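Csm3 (PDB 6AE2) is a RAMP-family subunit of the type III-A CRISPR-Cas effector complex that probably binds crRNA and may cleave target RNA. Local coordinates at residues M34-L39 against V220-G225; D74-P79 against A130-G135; V105-G110 against L122-I127. All coordinates share one frame; numbering follows the deposited sequence.

Contact 1: M34-L39 against V220-G225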
# COMPACT_ATOMS: atom_id res chain seq x y z
N MET A 34 13.37 -10.66 8.11
CA MET A 34 12.16 -10.15 7.47
C MET A 34 12.50 -9.28 6.26
O MET A 34 13.49 -8.54 6.27
CB MET A 34 11.35 -9.34 8.49
CG MET A 34 10.34 -8.38 7.90
SD MET A 34 9.55 -7.37 9.16
CE MET A 34 10.97 -6.60 9.92
N GLU A 35 11.68 -9.39 5.22
CA GLU A 35 11.78 -8.54 4.04
C GLU A 35 10.47 -7.77 3.87
O GLU A 35 9.39 -8.34 4.03
CB GLU A 35 12.08 -9.35 2.78
CG GLU A 35 11.97 -8.55 1.49
CD GLU A 35 12.39 -9.34 0.26
OE1 GLU A 35 13.52 -9.86 0.25
OE2 GLU A 35 11.58 -9.43 -0.69
N ILE A 36 10.59 -6.49 3.54
CA ILE A 36 9.44 -5.60 3.36
C ILE A 36 9.52 -5.04 1.95
O ILE A 36 10.43 -4.27 1.62
CB ILE A 36 9.43 -4.47 4.39
CG1 ILE A 36 9.29 -5.04 5.80
CG2 ILE A 36 8.32 -3.48 4.09
CD1 ILE A 36 9.30 -3.98 6.87
N GLU A 37 8.55 -5.40 1.11
CA GLU A 37 8.48 -4.89 -0.26
C GLU A 37 7.40 -3.83 -0.36
O GLU A 37 6.26 -4.04 0.10
CB GLU A 37 8.22 -6.01 -1.26
CG GLU A 37 8.35 -5.54 -2.71
CD GLU A 37 8.04 -6.64 -3.71
OE1 GLU A 37 8.46 -6.49 -4.89
OE2 GLU A 37 7.39 -7.63 -3.34
N VAL A 38 7.75 -2.69 -0.95
CA VAL A 38 6.80 -1.60 -1.16
C VAL A 38 5.95 -1.92 -2.38
O VAL A 38 6.47 -2.15 -3.48
CB VAL A 38 7.55 -0.27 -1.34
CG1 VAL A 38 6.58 0.84 -1.74
CG2 VAL A 38 8.28 0.10 -0.06
N LEU A 39 4.63 -1.94 -2.20
CA LEU A 39 3.68 -2.16 -3.29
C LEU A 39 3.07 -0.86 -3.81
O LEU A 39 2.92 -0.71 -5.03
CB LEU A 39 2.57 -3.11 -2.84
CG LEU A 39 3.02 -4.48 -2.35
CD1 LEU A 39 1.83 -5.37 -2.06
CD2 LEU A 39 3.95 -5.14 -3.37
N VAL A 220 2.16 -2.64 1.54
CA VAL A 220 3.42 -3.30 1.82
C VAL A 220 3.20 -4.81 1.82
O VAL A 220 2.16 -5.30 2.28
CB VAL A 220 3.99 -2.81 3.16
CG1 VAL A 220 4.86 -3.86 3.82
CG2 VAL A 220 4.76 -1.50 2.96
N LYS A 221 4.16 -5.55 1.27
CA LYS A 221 4.19 -7.00 1.38
C LYS A 221 5.34 -7.39 2.31
O LYS A 221 6.50 -7.05 2.05
CB LYS A 221 4.36 -7.66 0.01
CG LYS A 221 4.60 -9.16 0.09
CD LYS A 221 5.31 -9.68 -1.15
CE LYS A 221 4.37 -9.71 -2.35
NZ LYS A 221 4.96 -10.45 -3.50
N ILE A 222 5.01 -8.08 3.40
CA ILE A 222 5.98 -8.49 4.41
C ILE A 222 6.24 -9.98 4.26
O ILE A 222 5.29 -10.78 4.19
CB ILE A 222 5.49 -8.15 5.83
CG1 ILE A 222 5.45 -6.63 6.01
CG2 ILE A 222 6.39 -8.81 6.87
CD1 ILE A 222 5.62 -6.17 7.45
N THR A 223 7.51 -10.35 4.20
CA THR A 223 7.93 -11.74 4.04
C THR A 223 8.87 -12.10 5.19
O THR A 223 10.01 -11.61 5.25
CB THR A 223 8.62 -11.97 2.70
OG1 THR A 223 7.79 -11.46 1.65
CG2 THR A 223 8.86 -13.46 2.46
N LEU A 224 8.39 -12.93 6.10
CA LEU A 224 9.27 -13.57 7.07
C LEU A 224 9.91 -14.80 6.44
O LEU A 224 9.26 -15.55 5.70
CB LEU A 224 8.50 -13.98 8.33
CG LEU A 224 7.80 -12.89 9.14
CD1 LEU A 224 7.17 -13.48 10.40
CD2 LEU A 224 8.78 -11.79 9.49
N GLY A 225 11.18 -15.01 6.73
CA GLY A 225 11.88 -16.19 6.28
C GLY A 225 11.47 -17.39 7.12
O GLY A 225 10.44 -17.38 7.80
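Glu37 and Lys221 stand side by side on one face of an antiparallel strand pair, both chains rising the same way from a hydrogen-bonded backbone rung. Each sends CG opposite its own backbone N (chi1 -171° in Glu37, 172° in Lys221), which makes the two stems run alongside each other. The lysine then bends at chi3 and brings its end to the glutamate, where OE2 of Glu37 lies 3.7 Å from NZ of Lys221. The oxygen sits beside the bent lysine tail as well as its ammonium group, and the salt bridge is long and so probably weak. Just past the strand, Leu39 lays CD1 against Lys221 CB, 4.0 Å away.

On the other face the contact is wholly apolar. Ile36 and Ile222 lie flank to flank, CG1 to CG1 at 4.2 Å, while the CG2 branch of Ile36 slants across to Val220 CG1 at 3.5 Å. At the end of the pairing, Met34 CB meets Leu224 CD2 at 3.7 Å, and Met34 CG reaches Ile222 CG2.

Four nearly straight backbone bonds fix the register of the two strands: Glu35 and Thr223 exchange one pair, Glu37 and Lys221 the other, Glu37 N to Lys221 O measuring 2.8 Å.

This is the joint between first and last strands of the RAMP domain's main sheet. Strand 220-230 forms its outer border within the chain; strand 26-38 continues inward to strand 175-185 through backbone bonds from Met34 to Gly178 and Ile36 to Phe176. Helix 190-205 meets the edge strand through Ile201 and Leu204, which touch Ile222, and through Glu205, which touches the Lys221 side chain and accepts a hydrogen bond from Ile222 N.

Contact 2: D74-P79 against A130-G135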
# COMPACT_ATOMS: atom_id res chain seq x y z
N ASP A 74 22.15 9.59 1.76
CA ASP A 74 20.99 9.55 2.63
C ASP A 74 19.86 8.85 1.89
O ASP A 74 19.45 9.28 0.81
CB ASP A 74 20.57 10.97 3.03
CG ASP A 74 21.50 11.57 4.07
OD1 ASP A 74 22.24 10.81 4.73
OD2 ASP A 74 21.51 12.81 4.22
N LEU A 75 19.35 7.77 2.47
CA LEU A 75 18.37 6.92 1.81
C LEU A 75 17.32 6.50 2.82
O LEU A 75 17.57 6.50 4.03
CB LEU A 75 19.03 5.69 1.18
CG LEU A 75 19.72 5.86 -0.17
CD1 LEU A 75 20.71 4.72 -0.39
CD2 LEU A 75 18.67 5.90 -1.28
N PRO A 76 16.12 6.14 2.36
CA PRO A 76 15.06 5.75 3.29
C PRO A 76 15.41 4.51 4.10
O PRO A 76 16.21 3.67 3.69
CB PRO A 76 13.87 5.46 2.36
CG PRO A 76 14.13 6.26 1.15
CD PRO A 76 15.62 6.25 0.97
N TYR A 77 14.82 4.44 5.29
CA TYR A 77 14.76 3.22 6.07
C TYR A 77 13.40 3.17 6.75
O TYR A 77 12.72 4.18 6.88
CB TYR A 77 15.90 3.12 7.10
CG TYR A 77 15.72 3.97 8.34
CD1 TYR A 77 16.15 5.28 8.39
CD2 TYR A 77 15.13 3.44 9.49
CE1 TYR A 77 15.99 6.06 9.52
CE2 TYR A 77 14.96 4.20 10.63
CZ TYR A 77 15.39 5.51 10.64
OH TYR A 77 15.23 6.27 11.77
N ILE A 78 13.01 1.97 7.17
CA ILE A 78 11.72 1.77 7.81
C ILE A 78 11.96 1.59 9.31
O ILE A 78 12.53 0.57 9.73
CB ILE A 78 10.96 0.57 7.22
CG1 ILE A 78 10.67 0.82 5.74
CG2 ILE A 78 9.66 0.35 7.97
CD1 ILE A 78 9.73 -0.20 5.13
N PRO A 79 11.56 2.55 10.15
CA PRO A 79 11.77 2.39 11.59
C PRO A 79 10.98 1.21 12.13
O PRO A 79 9.84 0.96 11.73
CB PRO A 79 11.27 3.72 12.17
CG PRO A 79 11.17 4.67 11.01
CD PRO A 79 10.91 3.82 9.80
N ALA A 130 14.51 -1.53 9.48
CA ALA A 130 14.78 -2.23 8.23
C ALA A 130 15.44 -1.28 7.25
O ALA A 130 15.04 -0.11 7.12
CB ALA A 130 13.50 -2.81 7.62
N PHE A 131 16.46 -1.77 6.54
CA PHE A 131 17.25 -0.94 5.65
C PHE A 131 17.21 -1.51 4.23
O PHE A 131 16.93 -2.69 4.02
CB PHE A 131 18.69 -0.83 6.15
CG PHE A 131 18.78 -0.31 7.55
CD1 PHE A 131 18.62 1.05 7.81
CD2 PHE A 131 18.98 -1.16 8.62
CE1 PHE A 131 18.69 1.54 9.10
CE2 PHE A 131 19.05 -0.68 9.92
CZ PHE A 131 18.90 0.67 10.16
N LEU A 132 17.49 -0.63 3.27
CA LEU A 132 17.39 -0.98 1.86
C LEU A 132 18.25 -2.18 1.51
O LEU A 132 19.45 -2.21 1.79
CB LEU A 132 17.80 0.21 0.99
CG LEU A 132 16.79 1.32 0.72
CD1 LEU A 132 17.50 2.56 0.17
CD2 LEU A 132 15.72 0.85 -0.24
N ASP A 133 17.62 -3.18 0.90
CA ASP A 133 18.37 -4.16 0.13
C ASP A 133 19.05 -3.40 -1.00
O ASP A 133 18.42 -3.11 -2.02
CB ASP A 133 17.43 -5.26 -0.40
CG ASP A 133 18.13 -6.26 -1.33
OD1 ASP A 133 17.64 -7.40 -1.43
OD2 ASP A 133 19.15 -5.93 -1.98
N ASP A 134 20.32 -3.03 -0.81
CA ASP A 134 21.06 -2.35 -1.87
C ASP A 134 21.69 -3.40 -2.79
O ASP A 134 22.91 -3.57 -2.88
CB ASP A 134 22.09 -1.39 -1.28
CG ASP A 134 22.97 -2.03 -0.22
OD1 ASP A 134 22.68 -3.17 0.18
OD2 ASP A 134 23.94 -1.37 0.21
N GLY A 135 20.80 -4.10 -3.50
CA GLY A 135 21.20 -5.15 -4.42
C GLY A 135 21.35 -4.69 -5.86
O GLY A 135 22.18 -5.20 -6.61
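An antiparallel strand junction, well zipped at one end and splayed at the other, joins 74-79 to 130-135. The zipped end is the hydrogen-bonded pair of Ile78 and Ala130: Ile78 N gives a bond to Ala130 O, Ala130 N returns one to Ile78 O, each 2.9 Å long and close to straight. Beside this rung the two side chains project to the same face, with Ile78 CB 4.2 Å from Ala130 CB.

Tyr77 and Phe131 occupy the other face. The tyrosine CG sits between its backbone N and carbonyl carbon (chi1 77°), an arrangement that lays the ring alongside that of Phe131, both side chains pointing the same way. Their planes meet at 35° with centroids 5.7 Å apart, too oblique for a true stack; the close touch is Tyr77 CB against Phe131 CD1, at 3.5 Å. Ala130 O comes in at the edge of the tyrosine ring, near its plane.

Within the main antiparallel sheet of this RAMP protein, strand 71-78 lies between 62-67 and 125-132, and the strands diverge as they run from Ile78 back toward Leu75. There side chains bridge the wider separation. Leu132 crosses Leu75 at about a right angle, and its CD1 methyl packs against Leu75, 3.6 Å from Leu75 CB, while its CG lies 3.8 Å from Pro76 O. Tyr65 of strand 62-67 reaches the same spot, its hydroxyl accepting a hydrogen bond from Leu132 N and making a weak one to Pro76 O. Phe176 of strand 175-185, the next strand on from 125-132, touches Ile78, Ala130 and Leu132.

Contact 3: V105-G110 against L122-I127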
# COMPACT_ATOMS: atom_id res chain seq x y z
N VAL A 105 -1.26 -9.87 23.08
CA VAL A 105 -0.79 -8.65 22.42
C VAL A 105 0.07 -7.84 23.39
O VAL A 105 1.20 -7.45 23.07
CB VAL A 105 -1.97 -7.83 21.89
CG1 VAL A 105 -1.53 -6.42 21.53
CG2 VAL A 105 -2.60 -8.52 20.69
N SER A 106 -0.46 -7.58 24.59
CA SER A 106 0.30 -6.86 25.60
C SER A 106 1.56 -7.64 25.98
O SER A 106 2.65 -7.07 26.07
CB SER A 106 -0.56 -6.61 26.83
OG SER A 106 -1.27 -5.38 26.74
N LYS A 107 1.42 -8.95 26.20
CA LYS A 107 2.55 -9.75 26.64
C LYS A 107 3.68 -9.76 25.62
O LYS A 107 4.86 -9.83 25.99
CB LYS A 107 2.10 -11.18 26.94
CG LYS A 107 3.00 -11.92 27.93
CD LYS A 107 3.20 -11.10 29.19
CE LYS A 107 4.13 -11.81 30.17
NZ LYS A 107 3.44 -12.15 31.44
N MET A 108 3.35 -9.67 24.33
CA MET A 108 4.36 -9.65 23.28
C MET A 108 4.88 -8.24 23.02
O MET A 108 6.08 -7.98 23.13
CB MET A 108 3.79 -10.25 21.99
CG MET A 108 3.87 -11.76 21.91
SD MET A 108 3.56 -12.37 20.24
CE MET A 108 5.01 -11.75 19.38
N PHE A 109 3.98 -7.32 22.68
CA PHE A 109 4.37 -5.97 22.29
C PHE A 109 4.65 -5.06 23.48
O PHE A 109 5.13 -3.93 23.28
CB PHE A 109 3.29 -5.35 21.40
CG PHE A 109 3.07 -6.09 20.11
CD1 PHE A 109 2.36 -7.29 20.08
CD2 PHE A 109 3.57 -5.59 18.92
CE1 PHE A 109 2.16 -7.97 18.89
CE2 PHE A 109 3.37 -6.26 17.73
CZ PHE A 109 2.67 -7.45 17.71
N GLY A 110 4.38 -5.50 24.70
CA GLY A 110 4.70 -4.72 25.88
C GLY A 110 3.48 -4.06 26.49
O GLY A 110 2.53 -3.67 25.80
N LEU A 122 9.67 -7.39 30.97
CA LEU A 122 10.55 -8.35 30.28
C LEU A 122 10.17 -8.44 28.80
O LEU A 122 9.00 -8.58 28.45
CB LEU A 122 10.50 -9.72 30.97
CG LEU A 122 9.27 -10.62 31.08
CD1 LEU A 122 9.70 -11.96 31.68
CD2 LEU A 122 8.12 -10.01 31.89
N THR A 123 11.18 -8.35 27.94
CA THR A 123 10.98 -8.16 26.51
C THR A 123 10.83 -9.50 25.79
O THR A 123 11.61 -10.43 26.02
CB THR A 123 12.16 -7.37 25.91
OG1 THR A 123 11.96 -5.97 26.15
CG2 THR A 123 12.29 -7.62 24.42
N ARG A 124 9.81 -9.59 24.93
CA ARG A 124 9.55 -10.80 24.16
C ARG A 124 9.67 -10.62 22.65
O ARG A 124 9.86 -11.62 21.95
CB ARG A 124 8.15 -11.35 24.46
CG ARG A 124 7.95 -11.81 25.88
CD ARG A 124 8.59 -13.16 26.13
NE ARG A 124 7.83 -13.98 27.06
CZ ARG A 124 7.63 -13.69 28.35
NH1 ARG A 124 8.13 -12.58 28.87
NH2 ARG A 124 6.92 -14.51 29.11
N LEU A 125 9.58 -9.40 22.14
CA LEU A 125 9.56 -9.20 20.69
C LEU A 125 10.25 -7.89 20.35
O LEU A 125 9.82 -6.82 20.81
CB LEU A 125 8.13 -9.20 20.16
CG LEU A 125 7.94 -8.67 18.74
CD1 LEU A 125 8.29 -9.74 17.72
CD2 LEU A 125 6.52 -8.17 18.53
N ILE A 126 11.30 -7.97 19.54
CA ILE A 126 11.95 -6.80 18.96
C ILE A 126 11.74 -6.84 17.45
O ILE A 126 12.00 -7.86 16.81
CB ILE A 126 13.46 -6.76 19.27
CG1 ILE A 126 13.71 -6.81 20.78
CG2 ILE A 126 14.09 -5.53 18.66
CD1 ILE A 126 15.17 -7.06 21.12
N ILE A 127 11.25 -5.73 16.90
CA ILE A 127 11.28 -5.49 15.46
C ILE A 127 12.25 -4.35 15.22
O ILE A 127 12.00 -3.21 15.65
CB ILE A 127 9.89 -5.17 14.90
CG1 ILE A 127 8.91 -6.31 15.19
CG2 ILE A 127 9.97 -4.93 13.40
CD1 ILE A 127 7.55 -6.13 14.57
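In Leu125 a chi1 of 166° swings CG opposite the backbone N, and chi2 of 81° turns the CD2 methyl onto the ring of Phe109. The phenylalanine answers with a chi1 of -62°: although its CB starts off away from the strand, the ring returns to present a face. CD2 of Leu125 lies 3.9 Å from the ring centroid of Phe109 and nearly along the ring normal, a CH-pi contact displaced slightly toward the CE2 side of the rim.

Met108 bends at chi3, bringing its terminal CE within 4.0 Å of Leu125 CD2, so methionine and phenylalanine share one methyl. Met108 O lies 3.8 Å from Leu125 CB.

At the neighbouring position Arg124 runs past the last turn of helix 104-109, with its CG 3.7 Å from Lys107 O. Its guanidinium crosses the end of Lys107 obliquely, NH2 of Arg124 standing 4.0 Å from Lys107 CE. The charged NZ of Lys107 is 4.8 Å from that same NH2, without a bond between them. The arginine instead makes a salt bridge through NE to Asp188.

Leu125 and Met108 also meet Ile180 and Leu182 of strand 175-185, and Phe109 meets Leu91 of helix 80-93, setting the short helix between helix and sheet. Helix 104-109 is thus held to the start of strand 125-132 without a hydrogen bond between the two segments. Leucine methyl, aromatic face and methionine tip form an apolar core, beyond which Lys107 and Arg124 come together as like charges; the salt bridge to Asp188 probably tempers the positive charge of Arg124 near Lys107.

How the contacts relate
All three contacts are built on one antiparallel sheet. Contact 1 joins the strands nearest the two chain ends; contacts 2 and 3 both use strand 125-132, contact 2 pairing its end with strand 71-78 and contact 3 placing helix 104-109 over its start. The centres of contacts 2 and 3 are about 24 Å apart, on opposite sides of the chain's centre, and they do not touch each other beyond adjoining along strand 125-132. Contact 1 touches both: Ile36 CG2 meets Ile78 CD1 of contact 2 at 3.7 Å, and Met34 CE meets Ile127 CG2 of contact 3 at 4.0 Å. Contact 1 thus bridges the other two through apolar side chains of strand 26-38.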